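PDB 2O14: uncharacterized esterase YxiM from Bacillus subtilis, which is probably a GDSL-family hydrolase acting on ester bonds, its natural substrate not established. Local coordinates for residues Glu90-Leu95 and Glu120-Ile125; Asn113-Gly118 and Asn175-Asn180; Ile211-Arg216 and His247-Ala252; Ala252-Val257 and Ala299-Leu304. All coordinates share one frame; numbering follows the deposited sequence.

Interactions 1 and 2 adjoin, with centres about 12 Å apart. The hydroxyl of Y177 in interaction 2 reaches D121 of interaction 1, and L95 packs on M114. Interaction 1 lies inside the galactose-binding-like domain, whereas interaction 2 joins that domain to the hydrolase domain; the side chain of N113 is about 8 Å from that of S171, the probable nucleophile. Interactions 3 and 4 belong to the hydrolase domain, with centres about 10 Å apart. They share A252 and are tied by R213 to E253 and by E251 to S300. Interaction 3 is the nearer to the probable catalytic residues, with I211 about 10 Å from S171 between side chains; interaction 4 lies away from them.

Interaction 1 (Glu90-Leu95 and Glu120-Ile125); sequences EVKVTL and EDTFQI
V91 and V93 pair with F123 and D121 across two neighbouring antiparallel strands, whose axes approach to 4.6 Å with N-to-C directions 155° apart. Both are hydrogen-bonded pairs, each closed by two backbone bonds; V91 N to F123 O, at 2.8 Å, is nearly linear. Between them K92 faces T122 as a non-hydrogen-bonded pair. V91 and V93 share a sheet face with F123, whose CG sits between the backbone N and the carbonyl carbon (chi1 66°) and whose ring lies beside V91. The V91 CB hydrogen points into the ring face, with CB 3.9 Å from the centroid, while V93 CG2 meets the ring edge, 3.6 Å from CE2. This is the packing of a beta sandwich, here the galactose-binding-like domain: V111, on strand 108-115 of the other sheet, also touches F123. The face bearing K92 and T122 is more polar. There E90 CG comes within 3.4 Å of the T122 methyl CG2. K92, extended all the way, crosses E120 and forms a salt bridge from NZ to OE1 at 3.4 Å. A water joins the two ends: it gives a hydrogen to E120 OE1 at 2.8 Å, accepts one from K92 NZ, and is also bonded to T94 OG1. E120 OE2 has a second cationic partner in K63, which places the carboxylate between two lysines. An alanine in place of E120 would probably leave K92 and K63 without their shared counter-charge and the water without its carboxylate acceptor. The E120 chain runs alongside T94, with CG 4.0 Å from T94 CG2.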
loop_
_atom_site.group_PDB
_atom_site.type_symbol
_atom_site.label_atom_id
_atom_site.label_comp_id
_atom_site.label_asym_id
_atom_site.label_seq_id
_atom_site.Cartn_x
_atom_site.Cartn_y
_atom_site.Cartn_z
ATOM N N GLU A 90 -0.884 -7.477 15.185
ATOM C CA GLU A 90 0.027 -6.563 14.527
ATOM C C GLU A 90 1.110 -7.466 13.971
ATOM O O GLU A 90 1.670 -8.281 14.701
ATOM C CB GLU A 90 0.649 -5.584 15.521
ATOM C CG GLU A 90 1.698 -4.670 14.887
ATOM C CD GLU A 90 2.402 -3.782 15.900
ATOM O OE1 GLU A 90 3.297 -4.280 16.626
ATOM O OE2 GLU A 90 2.055 -2.585 15.971
ATOM N N VAL A 91 1.395 -7.334 12.682
ATOM C CA VAL A 91 2.420 -8.151 12.059
ATOM C C VAL A 91 3.545 -7.296 11.487
ATOM O O VAL A 91 3.328 -6.477 10.592
ATOM C CB VAL A 91 1.834 -9.012 10.921
ATOM C CG1 VAL A 91 2.933 -9.877 10.307
ATOM C CG2 VAL A 91 0.717 -9.880 11.451
ATOM N N LYS A 92 4.746 -7.474 12.020
ATOM C CA LYS A 92 5.895 -6.739 11.524
ATOM C C LYS A 92 6.613 -7.708 10.595
ATOM O O LYS A 92 6.974 -8.811 11.000
ATOM C CB LYS A 92 6.819 -6.331 12.668
ATOM C CG LYS A 92 8.076 -5.623 12.189
ATOM C CD LYS A 92 9.150 -5.621 13.266
ATOM C CE LYS A 92 10.462 -5.061 12.745
ATOM N NZ LYS A 92 11.526 -5.139 13.787
ATOM N N VAL A 93 6.803 -7.296 9.348
ATOM C CA VAL A 93 7.453 -8.139 8.353
ATOM C C VAL A 93 8.865 -7.675 8.037
ATOM O O VAL A 93 9.107 -6.483 7.866
ATOM C CB VAL A 93 6.666 -8.146 7.020
ATOM C CG1 VAL A 93 7.355 -9.056 6.009
ATOM C CG2 VAL A 93 5.238 -8.585 7.258
ATOM N N THR A 94 9.790 -8.629 7.955
ATOM C CA THR A 94 11.179 -8.337 7.618
ATOM C C THR A 94 11.565 -9.312 6.512
ATOM O O THR A 94 11.688 -10.511 6.753
ATOM C CB THR A 94 12.128 -8.561 8.813
ATOM O OG1 THR A 94 11.675 -7.800 9.941
ATOM C CG2 THR A 94 13.543 -8.121 8.445
ATOM N N LEU A 95 11.757 -8.795 5.303
ATOM C CA LEU A 95 12.107 -9.628 4.160
ATOM C C LEU A 95 13.586 -9.985 4.085
ATOM O O LEU A 95 14.403 -9.491 4.862
ATOM C CB LEU A 95 11.708 -8.920 2.855
ATOM C CG LEU A 95 10.269 -8.420 2.689
ATOM C CD1 LEU A 95 10.080 -7.839 1.287
ATOM C CD2 LEU A 95 9.300 -9.577 2.928
ATOM N N GLU A 120 11.313 -3.663 5.678
ATOM C CA GLU A 120 10.389 -3.916 6.772
ATOM C C GLU A 120 9.155 -3.038 6.695
ATOM O O GLU A 120 9.181 -1.954 6.114
ATOM C CB GLU A 120 11.076 -3.662 8.113
ATOM C CG GLU A 120 12.430 -4.319 8.264
ATOM C CD GLU A 120 13.012 -4.101 9.649
ATOM O OE1 GLU A 120 12.520 -4.734 10.611
ATOM O OE2 GLU A 120 13.955 -3.292 9.775
ATOM N N ASP A 121 8.067 -3.525 7.276
ATOM C CA ASP A 121 6.822 -2.779 7.328
ATOM C C ASP A 121 5.951 -3.495 8.336
ATOM O O ASP A 121 6.250 -4.627 8.726
ATOM C CB ASP A 121 6.109 -2.749 5.976
ATOM C CG ASP A 121 5.205 -1.534 5.832
ATOM O OD1 ASP A 121 4.779 -0.969 6.866
ATOM O OD2 ASP A 121 4.922 -1.144 4.683
ATOM N N THR A 122 4.874 -2.842 8.749
ATOM C CA THR A 122 3.972 -3.417 9.731
ATOM C C THR A 122 2.522 -3.218 9.315
ATOM O O THR A 122 2.171 -2.192 8.739
ATOM C CB THR A 122 4.185 -2.750 11.106
ATOM O OG1 THR A 122 5.538 -2.953 11.525
ATOM C CG2 THR A 122 3.249 -3.340 12.142
ATOM N N PHE A 123 1.679 -4.202 9.599
ATOM C CA PHE A 123 0.262 -4.082 9.269
ATOM C C PHE A 123 -0.565 -4.835 10.298
ATOM O O PHE A 123 -0.065 -5.729 10.977
ATOM C CB PHE A 123 -0.011 -4.625 7.862
ATOM C CG PHE A 123 0.209 -6.104 7.725
ATOM C CD1 PHE A 123 -0.841 -6.994 7.902
ATOM C CD2 PHE A 123 1.470 -6.606 7.414
ATOM C CE1 PHE A 123 -0.642 -8.368 7.766
ATOM C CE2 PHE A 123 1.684 -7.979 7.276
ATOM C CZ PHE A 123 0.624 -8.860 7.452
ATOM N N GLN A 124 -1.828 -4.459 10.424
ATOM C CA GLN A 124 -2.716 -5.112 11.372
ATOM C C GLN A 124 -3.646 -6.034 10.607
ATOM O O GLN A 124 -3.998 -5.756 9.462
ATOM C CB GLN A 124 -3.507 -4.062 12.138
ATOM C CG GLN A 124 -2.619 -3.138 12.930
ATOM C CD GLN A 124 -3.393 -2.079 13.684
ATOM O OE1 GLN A 124 -2.815 -1.306 14.449
ATOM N NE2 GLN A 124 -4.705 -2.032 13.471
ATOM N N ILE A 125 -4.044 -7.134 11.234
ATOM C CA ILE A 125 -4.913 -8.089 10.566
ATOM C C ILE A 125 -5.744 -8.889 11.560
ATOM O O ILE A 125 -5.237 -9.344 12.586
ATOM C CB ILE A 125 -4.069 -9.080 9.721
ATOM C CG1 ILE A 125 -4.975 -10.021 8.924
ATOM C CG2 ILE A 125 -3.169 -9.902 10.638
ATOM C CD1 ILE A 125 -4.205 -10.964 8.026
HETATM O O HOH W 1 13.636 -6.901 12.058
#

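Interaction 2 (Asn113-Gly118 and Asn175-Asn180); sequences NMTGDG and NYYPLN
N113, at the start of the segment, faces N175 across the seam between the galactose-binding-like domain and the hydrolase domain. Residues 113-115 lie on strand 108-115, an edge strand of an antiparallel sheet, and 175-180 belong to the loop that follows the strand leading to the probable nucleophile, S171. One water spans the first pair, donating to N113 O at 2.8 Å and to N175 O at 2.7 Å. Next comes M114, a selenomethionine, which lies against the ring of Y177. Its CA hydrogen is directed at the ring face, with CA 3.7 Å from the centroid and 23° off the normal, and at the phenol end M114 CG is 3.5 Å from Y177 CZ. Beyond CG the side chain leads away from the tyrosine, towards V103 and A119 of its own domain. L179 CD2 covers the opposite face, so the ring is held between M114 of the other domain and L179 of its own loop. The Y177 hydroxyl continues across the seam to a hydrogen bond with D121 OD2, fixing the far end of the ring. T115 closes the contact. Its OG1, between the backbone N and the carbonyl carbon (chi1 68°), stands 3.6 Å from Y177 CB and binds two waters. One of these accepts from Y177 N at 2.7 Å; the other lies 2.7 Å from T115 OG1 and donates to Y177 O at 3.1 Å.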
loop_
_atom_site.group_PDB
_atom_site.type_symbol
_atom_site.label_atom_id
_atom_site.label_comp_id
_atom_site.label_asym_id
_atom_site.label_seq_id
_atom_site.Cartn_x
_atom_site.Cartn_y
_atom_site.Cartn_z
ATOM N N ASN A 113 4.430 -3.879 -2.734
ATOM C CA ASN A 113 5.753 -3.542 -3.248
ATOM C C ASN A 113 6.816 -2.999 -2.299
ATOM O O ASN A 113 7.293 -1.875 -2.476
ATOM C CB ASN A 113 5.608 -2.565 -4.426
ATOM C CG ASN A 113 4.931 -3.197 -5.632
ATOM O OD1 ASN A 113 4.300 -2.508 -6.427
ATOM N ND2 ASN A 113 5.076 -4.514 -5.781
HETATM N N MSE A 114 7.198 -3.793 -1.306
HETATM C CA MSE A 114 8.264 -3.396 -0.397
HETATM C C MSE A 114 9.532 -3.615 -1.234
HETATM O O MSE A 114 9.560 -4.506 -2.087
HETATM C CB MSE A 114 8.282 -4.309 0.835
HETATM C CG MSE A 114 7.051 -4.212 1.726
HETATM SE SE MSE A 114 7.001 -5.679 3.018
HETATM C CE MSE A 114 6.872 -7.108 1.721
ATOM N N THR A 115 10.571 -2.816 -1.015
ATOM C CA THR A 115 11.801 -2.983 -1.794
ATOM C C THR A 115 13.053 -2.964 -0.927
ATOM O O THR A 115 13.029 -2.477 0.205
ATOM C CB THR A 115 11.945 -1.880 -2.878
ATOM O OG1 THR A 115 12.171 -0.612 -2.249
ATOM C CG2 THR A 115 10.683 -1.796 -3.742
ATOM N N GLY A 116 14.146 -3.503 -1.462
ATOM C CA GLY A 116 15.395 -3.523 -0.724
ATOM C C GLY A 116 15.545 -4.693 0.231
ATOM O O GLY A 116 14.571 -5.121 0.863
ATOM N N ASP A 117 16.768 -5.213 0.330
ATOM C CA ASP A 117 17.065 -6.329 1.222
ATOM C C ASP A 117 16.680 -5.953 2.649
ATOM O O ASP A 117 16.955 -4.840 3.094
ATOM C CB ASP A 117 18.563 -6.655 1.208
ATOM C CG ASP A 117 19.070 -7.055 -0.157
ATOM O OD1 ASP A 117 18.241 -7.273 -1.066
ATOM O OD2 ASP A 117 20.307 -7.161 -0.313
ATOM N N GLY A 118 16.050 -6.879 3.363
ATOM C CA GLY A 118 15.672 -6.608 4.736
ATOM C C GLY A 118 14.584 -5.569 4.902
ATOM O O GLY A 118 14.387 -5.043 5.998
ATOM N N ASN A 175 3.861 3.681 -1.712
ATOM C CA ASN A 175 4.952 3.692 -0.751
ATOM C C ASN A 175 6.280 3.338 -1.408
ATOM O O ASN A 175 6.342 2.486 -2.296
ATOM C CB ASN A 175 4.711 2.671 0.365
ATOM C CG ASN A 175 3.588 3.063 1.294
ATOM O OD1 ASN A 175 3.383 4.244 1.572
ATOM N ND2 ASN A 175 2.866 2.066 1.811
ATOM N N TYR A 176 7.338 4.006 -0.967
ATOM C CA TYR A 176 8.682 3.723 -1.448
ATOM C C TYR A 176 9.469 3.345 -0.190
ATOM O O TYR A 176 9.164 3.830 0.902
ATOM C CB TYR A 176 9.294 4.947 -2.136
ATOM C CG TYR A 176 8.652 5.259 -3.467
ATOM C CD1 TYR A 176 7.426 5.926 -3.536
ATOM C CD2 TYR A 176 9.240 4.839 -4.654
ATOM C CE1 TYR A 176 6.798 6.164 -4.764
ATOM C CE2 TYR A 176 8.622 5.068 -5.888
ATOM C CZ TYR A 176 7.403 5.730 -5.936
ATOM O OH TYR A 176 6.783 5.943 -7.149
ATOM N N TYR A 177 10.456 2.469 -0.323
ATOM C CA TYR A 177 11.224 2.047 0.844
ATOM C C TYR A 177 12.692 2.461 0.806
ATOM O O TYR A 177 13.286 2.589 -0.265
ATOM C CB TYR A 177 11.110 0.528 1.014
ATOM C CG TYR A 177 9.703 0.074 1.342
ATOM C CD1 TYR A 177 8.687 0.120 0.384
ATOM C CD2 TYR A 177 9.377 -0.359 2.623
ATOM C CE1 TYR A 177 7.377 -0.257 0.703
ATOM C CE2 TYR A 177 8.077 -0.731 2.954
ATOM C CZ TYR A 177 7.084 -0.679 1.998
ATOM O OH TYR A 177 5.806 -1.039 2.348
ATOM N N PRO A 178 13.296 2.690 1.987
ATOM C CA PRO A 178 12.685 2.584 3.320
ATOM C C PRO A 178 11.592 3.632 3.529
ATOM O O PRO A 178 11.726 4.766 3.080
ATOM C CB PRO A 178 13.869 2.804 4.262
ATOM C CG PRO A 178 15.030 2.283 3.472
ATOM C CD PRO A 178 14.755 2.854 2.101
ATOM N N LEU A 179 10.522 3.253 4.219
ATOM C CA LEU A 179 9.395 4.151 4.476
ATOM C C LEU A 179 9.729 5.536 5.024
ATOM O O LEU A 179 9.072 6.520 4.676
ATOM C CB LEU A 179 8.404 3.491 5.434
ATOM C CG LEU A 179 7.586 2.323 4.888
ATOM C CD1 LEU A 179 6.717 1.758 6.006
ATOM C CD2 LEU A 179 6.730 2.793 3.719
ATOM N N ASN A 180 10.736 5.620 5.885
ATOM C CA ASN A 180 11.097 6.905 6.481
ATOM C C ASN A 180 12.434 7.449 6.003
ATOM O O ASN A 180 13.007 8.335 6.634
ATOM C CB ASN A 180 11.114 6.773 8.005
ATOM C CG ASN A 180 9.741 6.465 8.578
ATOM O OD1 ASN A 180 9.621 5.941 9.688
ATOM N ND2 ASN A 180 8.695 6.800 7.825
HETATM O O HOH W 2 8.036 0.710 -3.367
HETATM O O HOH W 3 10.498 1.497 -2.846
HETATM O O HOH W 4 14.684 0.321 -1.879
#

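Interaction 3 (Ile211-Arg216 and His247-Ala252); sequences IARGFR and HKESEA
R213 leaves its helix with CG anti to the backbone N (chi1 -168°); a bend at chi3 (-62°) sets NE, and the guanidinium beyond it meets the backbone carbonyl of H247. NH1 and NH2 both donate to H247 O, at 3.0 and 3.2 Å, and the oxygen lies in the guanidinium plane: an end-on grip by two nitrogens on a single acceptor. E249 slides past R213 the other way. Its extended chain brings OE1 to the backbone N of R213, a 3.2 Å bond met nearly along the C-O axis of the carboxylate. Here the acid serves the opening turn of helix 212-217, next to D242, which takes the N-H of A212. I211, in the N-cap position, places CG2 over one face of the H247 ring, 3.8 Å from the centroid and 3.6 Å from CD2, while its CD1 lies 3.9 Å from E249 OE1. In the SGNH-hydrolase fold this joins the start of that helix to the loop leading into helix 251-266. The loop follows N241 and D242, which fit the GxND block of the family; I211 touches both. The remaining guanidinium nitrogen, NE, forms a salt bridge with E253. A leucine in place of R213 would probably leave H247 O without its paired donors and E253 without its counter-charge. E249 OE2 is close to D242 OD2, so the R213 charge, with NE 4.5 Å from E249 OE1, and the helix N-terminus would probably ease any repulsion if both acids are charged.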
loop_
_atom_site.group_PDB
_atom_site.type_symbol
_atom_site.label_atom_id
_atom_site.label_comp_id
_atom_site.label_asym_id
_atom_site.label_seq_id
_atom_site.Cartn_x
_atom_site.Cartn_y
_atom_site.Cartn_z
ATOM N N ILE A 211 -3.373 1.553 -13.079
ATOM C CA ILE A 211 -4.516 2.214 -13.699
ATOM C C ILE A 211 -5.757 1.676 -12.984
ATOM O O ILE A 211 -5.653 0.750 -12.180
ATOM C CB ILE A 211 -4.608 1.868 -15.208
ATOM C CG1 ILE A 211 -4.677 0.350 -15.386
ATOM C CG2 ILE A 211 -3.384 2.423 -15.958
ATOM C CD1 ILE A 211 -4.851 -0.094 -16.836
ATOM N N ALA A 212 -6.923 2.239 -13.279
ATOM C CA ALA A 212 -8.164 1.802 -12.644
ATOM C C ALA A 212 -8.499 0.329 -12.890
ATOM O O ALA A 212 -8.844 -0.401 -11.958
ATOM C CB ALA A 212 -9.331 2.679 -13.120
ATOM N N ARG A 213 -8.411 -0.104 -14.146
ATOM C CA ARG A 213 -8.733 -1.487 -14.493
ATOM C C ARG A 213 -7.884 -2.460 -13.677
ATOM O O ARG A 213 -8.410 -3.402 -13.087
ATOM C CB ARG A 213 -8.501 -1.730 -15.988
ATOM C CG ARG A 213 -9.068 -3.043 -16.509
ATOM C CD ARG A 213 -8.471 -3.382 -17.860
ATOM N NE ARG A 213 -8.785 -2.399 -18.895
ATOM C CZ ARG A 213 -7.886 -1.887 -19.733
ATOM N NH1 ARG A 213 -8.255 -1.011 -20.659
ATOM N NH2 ARG A 213 -6.607 -2.230 -19.629
ATOM N N GLY A 214 -6.576 -2.222 -13.651
ATOM C CA GLY A 214 -5.672 -3.084 -12.907
ATOM C C GLY A 214 -5.924 -3.088 -11.407
ATOM O O GLY A 214 -5.931 -4.141 -10.776
ATOM N N PHE A 215 -6.125 -1.912 -10.827
ATOM C CA PHE A 215 -6.377 -1.817 -9.401
ATOM C C PHE A 215 -7.615 -2.639 -9.064
ATOM O O PHE A 215 -7.663 -3.332 -8.049
ATOM C CB PHE A 215 -6.585 -0.351 -8.999
ATOM C CG PHE A 215 -6.508 -0.113 -7.519
ATOM C CD1 PHE A 215 -7.605 -0.357 -6.699
ATOM C CD2 PHE A 215 -5.314 0.308 -6.933
ATOM C CE1 PHE A 215 -7.510 -0.191 -5.311
ATOM C CE2 PHE A 215 -5.210 0.475 -5.555
ATOM C CZ PHE A 215 -6.308 0.225 -4.741
ATOM N N ARG A 216 -8.612 -2.574 -9.937
ATOM C CA ARG A 216 -9.854 -3.303 -9.728
ATOM C C ARG A 216 -9.737 -4.812 -9.884
ATOM O O ARG A 216 -10.143 -5.578 -9.005
ATOM C CB ARG A 216 -10.929 -2.807 -10.695
ATOM C CG ARG A 216 -12.242 -3.571 -10.594
ATOM C CD ARG A 216 -13.265 -3.024 -11.568
ATOM N NE ARG A 216 -14.581 -3.628 -11.384
ATOM C CZ ARG A 216 -14.915 -4.853 -11.789
ATOM N NH1 ARG A 216 -14.030 -5.621 -12.414
ATOM N NH2 ARG A 216 -16.140 -5.312 -11.563
ATOM N N HIS A 247 -2.479 1.118 -22.587
ATOM C CA HIS A 247 -3.448 0.390 -21.769
ATOM C C HIS A 247 -4.791 0.297 -22.480
ATOM O O HIS A 247 -5.658 -0.484 -22.090
ATOM C CB HIS A 247 -3.650 1.087 -20.415
ATOM C CG HIS A 247 -2.391 1.249 -19.622
ATOM N ND1 HIS A 247 -1.626 0.178 -19.209
ATOM C CD2 HIS A 247 -1.760 2.357 -19.168
ATOM C CE1 HIS A 247 -0.579 0.621 -18.536
ATOM N NE2 HIS A 247 -0.638 1.940 -18.495
ATOM N N LYS A 248 -4.959 1.108 -23.520
ATOM C CA LYS A 248 -6.195 1.130 -24.291
ATOM C C LYS A 248 -7.400 1.257 -23.364
ATOM O O LYS A 248 -8.380 0.531 -23.494
ATOM C CB LYS A 248 -6.295 -0.140 -25.145
ATOM C CG LYS A 248 -5.082 -0.328 -26.059
ATOM C CD LYS A 248 -5.073 -1.680 -26.758
ATOM C CE LYS A 248 -6.050 -1.723 -27.915
ATOM N NZ LYS A 248 -5.709 -0.712 -28.958
ATOM N N GLU A 249 -7.305 2.181 -22.411
ATOM C CA GLU A 249 -8.388 2.414 -21.462
ATOM C C GLU A 249 -8.935 3.818 -21.677
ATOM O O GLU A 249 -8.381 4.792 -21.164
ATOM C CB GLU A 249 -7.886 2.268 -20.023
ATOM C CG GLU A 249 -8.955 2.570 -18.984
ATOM C CD GLU A 249 -8.404 2.662 -17.573
ATOM O OE1 GLU A 249 -8.304 1.620 -16.889
ATOM O OE2 GLU A 249 -8.060 3.783 -17.153
ATOM N N SER A 250 -10.019 3.914 -22.445
ATOM C CA SER A 250 -10.636 5.197 -22.755
ATOM C C SER A 250 -11.121 5.881 -21.491
ATOM O O SER A 250 -11.216 5.256 -20.429
ATOM C CB SER A 250 -11.826 5.007 -23.696
ATOM O OG SER A 250 -12.927 4.438 -23.003
ATOM N N GLU A 251 -11.431 7.168 -21.605
ATOM C CA GLU A 251 -11.923 7.909 -20.457
ATOM C C GLU A 251 -13.241 7.273 -20.038
ATOM O O GLU A 251 -13.558 7.187 -18.854
ATOM C CB GLU A 251 -12.136 9.385 -20.813
ATOM C CG GLU A 251 -12.370 10.260 -19.588
ATOM C CD GLU A 251 -12.354 11.743 -19.902
ATOM O OE1 GLU A 251 -11.692 12.142 -20.886
ATOM O OE2 GLU A 251 -12.989 12.511 -19.149
ATOM N N ALA A 252 -14.002 6.813 -21.024
ATOM C CA ALA A 252 -15.279 6.170 -20.752
ATOM C C ALA A 252 -15.069 4.907 -19.914
ATOM O O ALA A 252 -15.758 4.702 -18.914
ATOM C CB ALA A 252 -15.980 5.824 -22.060
#

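Interaction 4 (Ala252-Val257 and Ala299-Leu304); sequences AEFKEV and ASILAL
In the alpha/beta/alpha layering of the SGNH-hydrolase fold, F254 and K255 of helix 251-266 pack against S300, I301, A303 and L304 of helix 298-307. These are neighbouring helices flanking the parallel sheet. Their local axes come to 9.9 Å and their N-to-C directions differ by 32°; the roughly parallel sense fits helices that each follow a strand of the parallel sheet (233-237 and 271-275). On the inner side F254 presents its ring edge: CZ is 3.9 Å from I301 CG1 and CE2 is 4.0 Å from S300 CB, both carbons lying near the ring plane. The same ring meets Y297 with planes about 45° apart and touches A212, while I301 and L304 reach down to L274 on strand 271-275. K255 covers the outer side. Its aliphatic chain runs past L304 in the opposite direction, with CG 3.9 Å from L304 CG, and its CD stands 4.0 Å from S300 OG. The chain is extended as far as CE; the last torsion (chi4 56°) then turns NZ in over helix 298-307, where K255 NZ lies 3.1 Å from A303 CB and forms a salt bridge with E307. The lysine thus contributes methylene packing between the helices while its charge is paired one turn further on. S300 OG in turn is hydrogen-bonded to E251, a second polar tie between these helices at the buried seam. L304 completes the fit by lodging its branch against the backbone of the other helix, CD2 lying 3.7 Å from K255 O.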
loop_
_atom_site.group_PDB
_atom_site.type_symbol
_atom_site.label_atom_id
_atom_site.label_comp_id
_atom_site.label_asym_id
_atom_site.label_seq_id
_atom_site.Cartn_x
_atom_site.Cartn_y
_atom_site.Cartn_z
ATOM N N ALA A 252 -14.002 6.813 -21.024
ATOM C CA ALA A 252 -15.279 6.170 -20.752
ATOM C C ALA A 252 -15.069 4.907 -19.914
ATOM O O ALA A 252 -15.758 4.702 -18.914
ATOM C CB ALA A 252 -15.980 5.824 -22.060
ATOM N N GLU A 253 -14.118 4.062 -20.316
ATOM C CA GLU A 253 -13.863 2.832 -19.566
ATOM C C GLU A 253 -13.389 3.213 -18.171
ATOM O O GLU A 253 -13.851 2.668 -17.171
ATOM C CB GLU A 253 -12.792 1.972 -20.245
ATOM C CG GLU A 253 -12.845 0.502 -19.816
ATOM C CD GLU A 253 -11.570 -0.274 -20.123
ATOM O OE1 GLU A 253 -10.964 -0.040 -21.194
ATOM O OE2 GLU A 253 -11.180 -1.130 -19.292
ATOM N N PHE A 254 -12.458 4.153 -18.119
ATOM C CA PHE A 254 -11.917 4.631 -16.856
ATOM C C PHE A 254 -13.054 4.980 -15.902
ATOM O O PHE A 254 -13.102 4.503 -14.767
ATOM C CB PHE A 254 -11.056 5.867 -17.108
ATOM C CG PHE A 254 -10.711 6.625 -15.867
ATOM C CD1 PHE A 254 -9.745 6.143 -14.986
ATOM C CD2 PHE A 254 -11.350 7.831 -15.576
ATOM C CE1 PHE A 254 -9.415 6.850 -13.830
ATOM C CE2 PHE A 254 -11.031 8.550 -14.421
ATOM C CZ PHE A 254 -10.058 8.060 -13.544
ATOM N N LYS A 255 -13.971 5.812 -16.385
ATOM C CA LYS A 255 -15.114 6.265 -15.600
ATOM C C LYS A 255 -15.993 5.100 -15.135
ATOM O O LYS A 255 -16.457 5.091 -13.994
ATOM C CB LYS A 255 -15.924 7.261 -16.438
ATOM C CG LYS A 255 -16.968 8.067 -15.690
ATOM C CD LYS A 255 -17.560 9.129 -16.615
ATOM C CE LYS A 255 -18.762 9.825 -15.995
ATOM N NZ LYS A 255 -18.425 10.429 -14.686
ATOM N N GLU A 256 -16.211 4.122 -16.014
ATOM C CA GLU A 256 -17.031 2.946 -15.696
ATOM C C GLU A 256 -16.411 2.077 -14.602
ATOM O O GLU A 256 -17.096 1.654 -13.671
ATOM C CB GLU A 256 -17.214 2.069 -16.930
ATOM C CG GLU A 256 -17.972 2.685 -18.083
ATOM C CD GLU A 256 -17.934 1.792 -19.318
ATOM O OE1 GLU A 256 -18.239 0.582 -19.188
ATOM O OE2 GLU A 256 -17.598 2.292 -20.416
ATOM N N VAL A 257 -15.121 1.788 -14.747
ATOM C CA VAL A 257 -14.392 0.969 -13.788
ATOM C C VAL A 257 -14.352 1.661 -12.436
ATOM O O VAL A 257 -14.577 1.037 -11.395
ATOM C CB VAL A 257 -12.945 0.723 -14.255
ATOM C CG1 VAL A 257 -12.156 0.016 -13.156
ATOM C CG2 VAL A 257 -12.950 -0.106 -15.527
ATOM N N ALA A 299 -11.736 15.464 -15.619
ATOM C CA ALA A 299 -13.145 15.710 -15.902
ATOM C C ALA A 299 -14.053 14.582 -15.400
ATOM O O ALA A 299 -15.100 14.837 -14.797
ATOM C CB ALA A 299 -13.339 15.916 -17.406
ATOM N N SER A 300 -13.647 13.339 -15.646
ATOM C CA SER A 300 -14.425 12.177 -15.226
ATOM C C SER A 300 -14.442 11.995 -13.720
ATOM O O SER A 300 -15.438 11.541 -13.154
ATOM C CB SER A 300 -13.878 10.904 -15.879
ATOM O OG SER A 300 -14.088 10.934 -17.279
ATOM N N ILE A 301 -13.333 12.334 -13.073
ATOM C CA ILE A 301 -13.238 12.211 -11.625
ATOM C C ILE A 301 -14.217 13.180 -10.953
ATOM O O ILE A 301 -14.880 12.825 -9.977
ATOM C CB ILE A 301 -11.796 12.498 -11.139
ATOM C CG1 ILE A 301 -10.829 11.502 -11.784
ATOM C CG2 ILE A 301 -11.715 12.375 -9.624
ATOM C CD1 ILE A 301 -9.373 11.765 -11.475
ATOM N N LEU A 302 -14.315 14.399 -11.478
ATOM C CA LEU A 302 -15.231 15.392 -10.912
ATOM C C LEU A 302 -16.669 14.898 -11.072
ATOM O O LEU A 302 -17.461 14.934 -10.131
ATOM C CB LEU A 302 -15.072 16.739 -11.622
ATOM C CG LEU A 302 -13.675 17.371 -11.601
ATOM C CD1 LEU A 302 -13.664 18.605 -12.485
ATOM C CD2 LEU A 302 -13.284 17.725 -10.174
ATOM N N ALA A 303 -16.992 14.429 -12.273
ATOM C CA ALA A 303 -18.328 13.928 -12.565
ATOM C C ALA A 303 -18.712 12.761 -11.653
ATOM O O ALA A 303 -19.819 12.724 -11.110
ATOM C CB ALA A 303 -18.409 13.499 -14.024
ATOM N N LEU A 304 -17.795 11.812 -11.488
ATOM C CA LEU A 304 -18.033 10.648 -10.641
ATOM C C LEU A 304 -18.326 11.028 -9.195
ATOM O O LEU A 304 -19.148 10.394 -8.536
ATOM C CB LEU A 304 -16.826 9.707 -10.681
ATOM C CG LEU A 304 -16.713 8.759 -11.877
ATOM C CD1 LEU A 304 -15.309 8.166 -11.945
ATOM C CD2 LEU A 304 -17.760 7.665 -11.746
#